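Local coordinates for quinoline 2-oxidoreductase large subunit (Pseudomonas putida, PDB 1T3Q), which carries the molybdenum and pterin cytosine dinucleotide site of a molybdenum hydroxylase that oxidises quinoline at carbon 2, at residues 66-71 / 124-129; 487-492 / 555-560; 561-566 / 624-629. All coordinates share one frame; numbering follows the deposited sequence.

Contact 1 is a small surface contact of the hammerhead domain, whereas contacts 2 and 3 are buried in a molybdopterin cofactor-binding domain; the nearest atoms of contacts 1 and 2 are about 35 Å apart. Contacts 2 and 3 have centres only 5 Å apart and share one long helix, 549-576, which rests first on strand 486-491 and then on its antiparallel neighbour 625-629. Both rely on alanine and beta-branched aliphatic residues, and T488 and T627 bridge them on the face of the sheet turned from the helix. In contact 1 leucine, valine and isoleucine make the apolar touch, but acids on its helix bind other subunits, as suits a surface position.

Contact 1. Residues 66-71 / 124-129; sequences QALPGV and RAIAED
L68, P69 and V71 of a beta turn meet I126 and D129 of helix 124-131 in a small, mainly apolar surface contact within the hammerhead domain, P69 taking part through its carbonyl O. The turn ends helix 63-67 and opens strand 71-76, which pairs with 115-121, the strand that leads into helix 124-131. I126 contributes the largest share of the contact. Its CG2 lies 3.5 Å from P69 O and also faces V71 CG2 at 4.3 Å, so one methyl serves both the turn and the start of the strand. L68 has CG anti to the backbone N (chi1 -171°). Pointing toward the helix, it suits its place because its apolar CD2 packs on the aliphatic D129 CB at 3.9 Å and on I126 CG2 at 4.2 Å.

The turn is type II, closed by V71 N to L68 O at 3.1 Å. Glycine fits the third position because at phi 96° G70 has no CB to press on P69 O or I126 CD1. Proline suits the second, since its ring restricts phi to the region the turn needs, here -56°.

D129 offers only its CB to L68, while its carboxylate makes salt bridges to R43 of the medium subunit and R28 of the small subunit. Away from the turn, R124 NE donates to E128 OE1, which lies in the guanidinium plane. A helix that follows strand 115-121 and packs on the type II turn leading into the antiparallel neighbour 71-76 is thus part of the alpha/beta hammerhead domain, here where it borders the medium and small subunits.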
loop_
_atom_site.group_PDB
_atom_site.type_symbol
_atom_site.label_atom_id
_atom_site.label_comp_id
_atom_site.label_asym_id
_atom_site.label_seq_id
_atom_site.Cartn_x
_atom_site.Cartn_y
_atom_site.Cartn_z
ATOM N N GLN B 66 11.540 11.848 28.055
ATOM C CA GLN B 66 10.272 12.325 27.507
ATOM C C GLN B 66 10.346 13.767 27.017
ATOM O O GLN B 66 9.644 14.149 26.078
ATOM C CB GLN B 66 9.164 12.226 28.558
ATOM C CG GLN B 66 8.829 10.816 29.005
ATOM C CD GLN B 66 7.815 10.806 30.139
ATOM O OE1 GLN B 66 8.019 11.451 31.167
ATOM N NE2 GLN B 66 6.721 10.072 29.959
ATOM N N ALA B 67 11.198 14.565 27.655
ATOM C CA ALA B 67 11.334 15.972 27.301
ATOM C C ALA B 67 12.230 16.243 26.094
ATOM O O ALA B 67 12.100 17.279 25.446
ATOM C CB ALA B 67 11.838 16.755 28.500
ATOM N N LEU B 68 13.133 15.319 25.786
ATOM C CA LEU B 68 14.028 15.518 24.652
ATOM C C LEU B 68 13.225 15.783 23.382
ATOM O O LEU B 68 12.290 15.052 23.065
ATOM C CB LEU B 68 14.912 14.290 24.448
ATOM C CG LEU B 68 16.037 14.465 23.424
ATOM C CD1 LEU B 68 17.100 15.369 24.013
ATOM C CD2 LEU B 68 16.637 13.112 23.065
ATOM N N PRO B 69 13.566 16.854 22.649
ATOM C CA PRO B 69 12.831 17.149 21.416
ATOM C C PRO B 69 12.836 15.978 20.434
ATOM O O PRO B 69 13.843 15.287 20.277
ATOM C CB PRO B 69 13.541 18.393 20.869
ATOM C CG PRO B 69 14.878 18.377 21.545
ATOM C CD PRO B 69 14.569 17.894 22.923
ATOM N N GLY B 70 11.696 15.763 19.785
ATOM C CA GLY B 70 11.581 14.669 18.838
ATOM C C GLY B 70 10.968 13.424 19.457
ATOM O O GLY B 70 10.475 12.550 18.747
ATOM N N VAL B 71 11.005 13.336 20.785
ATOM C CA VAL B 71 10.443 12.187 21.483
ATOM C C VAL B 71 8.943 12.360 21.672
ATOM O O VAL B 71 8.478 13.411 22.112
ATOM C CB VAL B 71 11.091 11.988 22.859
ATOM C CG1 VAL B 71 10.414 10.829 23.584
ATOM C CG2 VAL B 71 12.579 11.715 22.695
ATOM N N ARG B 124 15.220 7.091 14.581
ATOM C CA ARG B 124 15.814 6.039 15.392
ATOM C C ARG B 124 16.976 6.603 16.215
ATOM O O ARG B 124 17.157 6.244 17.378
ATOM C CB ARG B 124 16.301 4.901 14.486
ATOM C CG ARG B 124 17.195 3.879 15.160
ATOM C CD ARG B 124 16.474 3.059 16.219
ATOM N NE ARG B 124 17.395 2.082 16.790
ATOM C CZ ARG B 124 17.104 0.801 17.004
ATOM N NH1 ARG B 124 15.906 0.325 16.704
ATOM N NH2 ARG B 124 18.028 -0.009 17.499
ATOM N N ALA B 125 17.756 7.497 15.613
ATOM C CA ALA B 125 18.895 8.088 16.310
ATOM C C ALA B 125 18.452 8.874 17.543
ATOM O O ALA B 125 19.072 8.774 18.605
ATOM C CB ALA B 125 19.675 8.998 15.370
ATOM N N ILE B 126 17.387 9.653 17.399
ATOM C CA ILE B 126 16.875 10.449 18.510
ATOM C C ILE B 126 16.252 9.552 19.575
ATOM O O ILE B 126 16.350 9.839 20.769
ATOM C CB ILE B 126 15.840 11.489 18.023
ATOM C CG1 ILE B 126 16.547 12.544 17.162
ATOM C CG2 ILE B 126 15.154 12.163 19.220
ATOM C CD1 ILE B 126 15.619 13.605 16.592
ATOM N N ALA B 127 15.618 8.460 19.154
ATOM C CA ALA B 127 15.015 7.544 20.117
ATOM C C ALA B 127 16.134 6.959 20.961
ATOM O O ALA B 127 15.978 6.760 22.169
ATOM C CB ALA B 127 14.256 6.432 19.398
ATOM N N GLU B 128 17.265 6.673 20.319
ATOM C CA GLU B 128 18.413 6.126 21.032
ATOM C C GLU B 128 19.000 7.190 21.953
ATOM O O GLU B 128 19.404 6.883 23.075
ATOM C CB GLU B 128 19.478 5.625 20.051
ATOM C CG GLU B 128 19.097 4.323 19.343
ATOM C CD GLU B 128 20.169 3.840 18.375
ATOM O OE1 GLU B 128 20.014 2.732 17.814
ATOM O OE2 GLU B 128 21.164 4.566 18.170
ATOM N N ASP B 129 19.050 8.438 21.487
ATOM C CA ASP B 129 19.573 9.514 22.325
ATOM C C ASP B 129 18.758 9.549 23.619
ATOM O O ASP B 129 19.316 9.553 24.715
ATOM C CB ASP B 129 19.445 10.884 21.643
ATOM C CG ASP B 129 20.342 11.036 20.423
ATOM O OD1 ASP B 129 21.391 10.364 20.342
ATOM O OD2 ASP B 129 19.999 11.860 19.549
#

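Contact 2. Residues 487-492 / 555-560; sequences ATVRID and GSIGRA
The flat groups where A487 and V489 meet A560 and I557 are peptides rather than rings. A560 CB stands above the plane at the oxygen end of the A487-T488 peptide, 3.4 Å from A487 O, whereas V489 CG2 approaches the I557-G558 peptide at its edge, 4.0 Å from I557 O. The setting is a layer of helix on sheet in the molybdopterin cofactor-binding domain: helix 549-576 lies against the four-stranded mixed sheet that includes strand 486-491. The axes of the short segments pass 7.0 Å apart at 40°, a close approach that small residues permit.

A487 and V489 point toward the helix. A487 presents a single methyl, which I557 CG1 meets at 3.9 Å, while V489 CG2 touches A560 CB at 3.8 Å. Valine, branched at CB, suits a strand, and CG2, anti to the carbonyl carbon, is the branch that meets the helix. A560 is small enough to let the strand backbone come close. I557 also packs on V499 of the adjacent strand.

T488 and R490 point to the other face of the sheet, where the second subunit lies. T488 OG1 bonds T627 OG1 of the neighbouring strand. R490 NE makes a salt bridge with D492 OD1, which also pairs with R230 of the second subunit.

S556 turns OG between its own backbone N and carbonyl carbon (chi1 60°), where it bonds I552 O one turn back. This spends the polar group of a buried residue inside its helix, and the same OG lies 3.4 Å from A487 CB.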
loop_
_atom_site.group_PDB
_atom_site.type_symbol
_atom_site.label_atom_id
_atom_site.label_comp_id
_atom_site.label_asym_id
_atom_site.label_seq_id
_atom_site.Cartn_x
_atom_site.Cartn_y
_atom_site.Cartn_z
ATOM N N ALA B 487 -5.363 -22.685 1.151
ATOM C CA ALA B 487 -4.864 -21.999 -0.028
ATOM C C ALA B 487 -6.088 -21.681 -0.852
ATOM O O ALA B 487 -7.105 -22.367 -0.754
ATOM C CB ALA B 487 -3.923 -22.899 -0.822
ATOM N N THR B 488 -6.001 -20.626 -1.651
ATOM C CA THR B 488 -7.105 -20.257 -2.505
ATOM C C THR B 488 -6.577 -20.252 -3.924
ATOM O O THR B 488 -5.434 -19.863 -4.171
ATOM C CB THR B 488 -7.664 -18.864 -2.150
ATOM O OG1 THR B 488 -8.211 -18.896 -0.824
ATOM C CG2 THR B 488 -8.756 -18.465 -3.126
ATOM N N VAL B 489 -7.406 -20.719 -4.847
ATOM C CA VAL B 489 -7.034 -20.761 -6.248
ATOM C C VAL B 489 -8.200 -20.240 -7.059
ATOM O O VAL B 489 -9.338 -20.690 -6.895
ATOM C CB VAL B 489 -6.697 -22.200 -6.711
ATOM C CG1 VAL B 489 -6.466 -22.221 -8.217
ATOM C CG2 VAL B 489 -5.455 -22.697 -5.996
ATOM N N ARG B 490 -7.914 -19.270 -7.918
ATOM C CA ARG B 490 -8.921 -18.693 -8.786
ATOM C C ARG B 490 -8.436 -18.810 -10.213
ATOM O O ARG B 490 -7.275 -18.533 -10.504
ATOM C CB ARG B 490 -9.137 -17.204 -8.483
ATOM C CG ARG B 490 -10.066 -16.505 -9.485
ATOM C CD ARG B 490 -10.230 -15.021 -9.155
ATOM N NE ARG B 490 -8.996 -14.275 -9.396
ATOM C CZ ARG B 490 -8.716 -13.092 -8.858
ATOM N NH1 ARG B 490 -9.580 -12.505 -8.039
ATOM N NH2 ARG B 490 -7.563 -12.498 -9.130
ATOM N N ILE B 491 -9.323 -19.238 -11.096
ATOM C CA ILE B 491 -8.975 -19.312 -12.500
ATOM C C ILE B 491 -9.551 -18.018 -13.033
ATOM O O ILE B 491 -10.763 -17.816 -13.006
ATOM C CB ILE B 491 -9.650 -20.495 -13.220
ATOM C CG1 ILE B 491 -9.223 -21.815 -12.574
ATOM C CG2 ILE B 491 -9.262 -20.474 -14.705
ATOM C CD1 ILE B 491 -9.895 -23.049 -13.180
ATOM N N ASP B 492 -8.686 -17.119 -13.483
ATOM C CA ASP B 492 -9.152 -15.850 -14.013
ATOM C C ASP B 492 -9.865 -16.092 -15.351
ATOM O O ASP B 492 -9.567 -17.061 -16.050
ATOM C CB ASP B 492 -7.957 -14.900 -14.144
ATOM C CG ASP B 492 -7.285 -14.645 -12.800
ATOM O OD1 ASP B 492 -7.918 -14.000 -11.937
ATOM O OD2 ASP B 492 -6.144 -15.108 -12.591
ATOM N N GLY B 555 -0.156 -29.750 -1.061
ATOM C CA GLY B 555 -1.435 -30.260 -0.600
ATOM C C GLY B 555 -2.588 -29.270 -0.617
ATOM O O GLY B 555 -3.662 -29.590 -1.134
ATOM N N SER B 556 -2.383 -28.072 -0.062
ATOM C CA SER B 556 -3.444 -27.067 -0.022
ATOM C C SER B 556 -3.759 -26.502 -1.401
ATOM O O SER B 556 -4.921 -26.398 -1.787
ATOM C CB SER B 556 -3.083 -25.918 0.935
ATOM O OG SER B 556 -1.897 -25.248 0.547
ATOM N N ILE B 557 -2.729 -26.116 -2.140
ATOM C CA ILE B 557 -2.968 -25.590 -3.474
ATOM C C ILE B 557 -3.592 -26.714 -4.300
ATOM O O ILE B 557 -4.481 -26.480 -5.115
ATOM C CB ILE B 557 -1.652 -25.098 -4.115
ATOM C CG1 ILE B 557 -1.168 -23.845 -3.373
ATOM C CG2 ILE B 557 -1.866 -24.791 -5.597
ATOM C CD1 ILE B 557 0.209 -23.374 -3.795
ATOM N N GLY B 558 -3.137 -27.938 -4.059
ATOM C CA GLY B 558 -3.670 -29.088 -4.768
ATOM C C GLY B 558 -5.169 -29.200 -4.571
ATOM O O GLY B 558 -5.928 -29.252 -5.537
ATOM N N ARG B 559 -5.599 -29.222 -3.312
ATOM C CA ARG B 559 -7.019 -29.315 -2.987
ATOM C C ARG B 559 -7.847 -28.176 -3.579
ATOM O O ARG B 559 -8.888 -28.410 -4.189
ATOM C CB ARG B 559 -7.227 -29.312 -1.466
ATOM C CG ARG B 559 -6.877 -30.602 -0.738
ATOM C CD ARG B 559 -7.684 -30.677 0.567
ATOM N NE ARG B 559 -9.117 -30.715 0.277
ATOM C CZ ARG B 559 -10.079 -30.270 1.084
ATOM N NH1 ARG B 559 -11.345 -30.364 0.704
ATOM N NH2 ARG B 559 -9.788 -29.718 2.256
ATOM N N ALA B 560 -7.398 -26.937 -3.375
ATOM C CA ALA B 560 -8.127 -25.785 -3.878
ATOM C C ALA B 560 -8.204 -25.804 -5.403
ATOM O O ALA B 560 -9.264 -25.558 -5.981
ATOM C CB ALA B 560 -7.473 -24.496 -3.395
#

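Contact 3. Residues 561-566 / 624-629; sequences ASIVRE and LEATAT
I563 is the first residue of helix segment 561-566 to meet the strand, and both its branches lie on A626 CB. CG2 packs there at 3.5 Å, while CD1 also reaches on along the strand to A628 CB at 4.3 Å. Alanine suits both strand positions, because its short methyl lets the isoleucine lie close to the backbone.

V564 follows. With CG1 anti to its carbonyl carbon (chi1 -64°), that methyl sits on the backbone where the loop becomes strand, 3.4 Å from L624 C and 3.5 Å from E625 N. The same CG1 is 3.9 Å from A626 CB, so A626 is held by both I563 and V564. L624 returns the contact with CD2, 4.0 Å from V564 O, its longer side chain making up for a CB that is not aimed at the helix. R565 then leaves the contact, and its guanidinium donates to V521 O and A8 O.

The short axes pass 7.2 Å apart at 144°, the helix running roughly against strand 625-629. That strand is an outermost one of its sheet within this chain, hydrogen-bonded to strand 486-491; E625 reaches T539 of the second subunit, and L624 packs against helix 602-611.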
loop_
_atom_site.group_PDB
_atom_site.type_symbol
_atom_site.label_atom_id
_atom_site.label_comp_id
_atom_site.label_asym_id
_atom_site.label_seq_id
_atom_site.Cartn_x
_atom_site.Cartn_y
_atom_site.Cartn_z
ATOM N N ALA B 561 -7.082 -26.100 -6.047
ATOM C CA ALA B 561 -7.041 -26.147 -7.507
ATOM C C ALA B 561 -7.931 -27.269 -8.036
ATOM O O ALA B 561 -8.555 -27.133 -9.088
ATOM C CB ALA B 561 -5.610 -26.349 -7.983
ATOM N N SER B 562 -7.999 -28.369 -7.295
ATOM C CA SER B 562 -8.819 -29.508 -7.701
ATOM C C SER B 562 -10.296 -29.141 -7.750
ATOM O O SER B 562 -11.012 -29.540 -8.666
ATOM C CB SER B 562 -8.613 -30.682 -6.739
ATOM O OG SER B 562 -9.458 -31.768 -7.084
ATOM N N ILE B 563 -10.750 -28.376 -6.762
ATOM C CA ILE B 563 -12.148 -27.973 -6.716
ATOM C C ILE B 563 -12.552 -27.225 -7.977
ATOM O O ILE B 563 -13.577 -27.535 -8.588
ATOM C CB ILE B 563 -12.440 -27.083 -5.495
ATOM C CG1 ILE B 563 -12.217 -27.885 -4.209
ATOM C CG2 ILE B 563 -13.870 -26.550 -5.566
ATOM C CD1 ILE B 563 -12.282 -27.051 -2.960
ATOM N N VAL B 564 -11.756 -26.236 -8.373
ATOM C CA VAL B 564 -12.097 -25.481 -9.566
ATOM C C VAL B 564 -11.805 -26.287 -10.830
ATOM O O VAL B 564 -12.504 -26.146 -11.834
ATOM C CB VAL B 564 -11.371 -24.113 -9.591
ATOM C CG1 VAL B 564 -11.867 -23.266 -8.429
ATOM C CG2 VAL B 564 -9.866 -24.298 -9.503
ATOM N N ARG B 565 -10.791 -27.144 -10.775
ATOM C CA ARG B 565 -10.458 -27.990 -11.921
ATOM C C ARG B 565 -11.662 -28.877 -12.244
ATOM O O ARG B 565 -12.045 -29.020 -13.403
ATOM C CB ARG B 565 -9.242 -28.873 -11.618
ATOM C CG ARG B 565 -8.882 -29.846 -12.755
ATOM C CD ARG B 565 -7.551 -30.562 -12.510
ATOM N NE ARG B 565 -7.627 -31.533 -11.422
ATOM C CZ ARG B 565 -6.612 -32.291 -11.020
ATOM N NH1 ARG B 565 -6.776 -33.151 -10.021
ATOM N NH2 ARG B 565 -5.429 -32.187 -11.611
ATOM N N GLU B 566 -12.264 -29.462 -11.213
ATOM C CA GLU B 566 -13.424 -30.326 -11.410
ATOM C C GLU B 566 -14.575 -29.586 -12.081
ATOM O O GLU B 566 -15.259 -30.146 -12.926
ATOM C CB GLU B 566 -13.893 -30.918 -10.075
ATOM C CG GLU B 566 -12.972 -32.006 -9.554
ATOM C CD GLU B 566 -12.908 -33.194 -10.500
ATOM O OE1 GLU B 566 -11.871 -33.893 -10.519
ATOM O OE2 GLU B 566 -13.903 -33.428 -11.223
ATOM N N LEU B 624 -15.409 -20.199 -9.954
ATOM C CA LEU B 624 -14.077 -20.695 -10.291
ATOM C C LEU B 624 -12.962 -20.219 -9.357
ATOM O O LEU B 624 -11.830 -19.991 -9.782
ATOM C CB LEU B 624 -13.722 -20.377 -11.752
ATOM C CG LEU B 624 -14.431 -21.223 -12.821
ATOM C CD1 LEU B 624 -13.759 -20.993 -14.174
ATOM C CD2 LEU B 624 -14.366 -22.710 -12.467
ATOM N N GLU B 625 -13.299 -20.073 -8.080
ATOM C CA GLU B 625 -12.341 -19.690 -7.053
ATOM C C GLU B 625 -12.734 -20.528 -5.843
ATOM O O GLU B 625 -13.905 -20.562 -5.460
ATOM C CB GLU B 625 -12.435 -18.192 -6.715
ATOM C CG GLU B 625 -11.404 -17.747 -5.675
ATOM C CD GLU B 625 -11.267 -16.230 -5.568
ATOM O OE1 GLU B 625 -10.426 -15.769 -4.767
ATOM O OE2 GLU B 625 -11.990 -15.502 -6.283
ATOM N N ALA B 626 -11.764 -21.219 -5.256
ATOM C CA ALA B 626 -12.049 -22.074 -4.110
ATOM C C ALA B 626 -10.906 -22.084 -3.112
ATOM O O ALA B 626 -9.760 -21.784 -3.453
ATOM C CB ALA B 626 -12.338 -23.502 -4.588
ATOM N N THR B 627 -11.231 -22.456 -1.878
ATOM C CA THR B 627 -10.264 -22.504 -0.794
ATOM C C THR B 627 -10.347 -23.859 -0.095
ATOM O O THR B 627 -11.426 -24.433 0.039
ATOM C CB THR B 627 -10.556 -21.379 0.229
ATOM O OG1 THR B 627 -10.492 -20.113 -0.439
ATOM C CG2 THR B 627 -9.548 -21.401 1.373
ATOM N N ALA B 628 -9.203 -24.368 0.346
ATOM C CA ALA B 628 -9.170 -25.649 1.029
ATOM C C ALA B 628 -7.948 -25.773 1.918
ATOM O O ALA B 628 -6.856 -25.338 1.556
ATOM C CB ALA B 628 -9.177 -26.788 0.007
ATOM N N THR B 629 -8.132 -26.362 3.091
ATOM C CA THR B 629 -7.012 -26.571 3.980
ATOM C C THR B 629 -6.488 -27.979 3.729
ATOM O O THR B 629 -7.226 -28.850 3.251
ATOM C CB THR B 629 -7.417 -26.447 5.459
ATOM O OG1 THR B 629 -6.251 -26.603 6.276
ATOM C CG2 THR B 629 -8.438 -27.523 5.827
#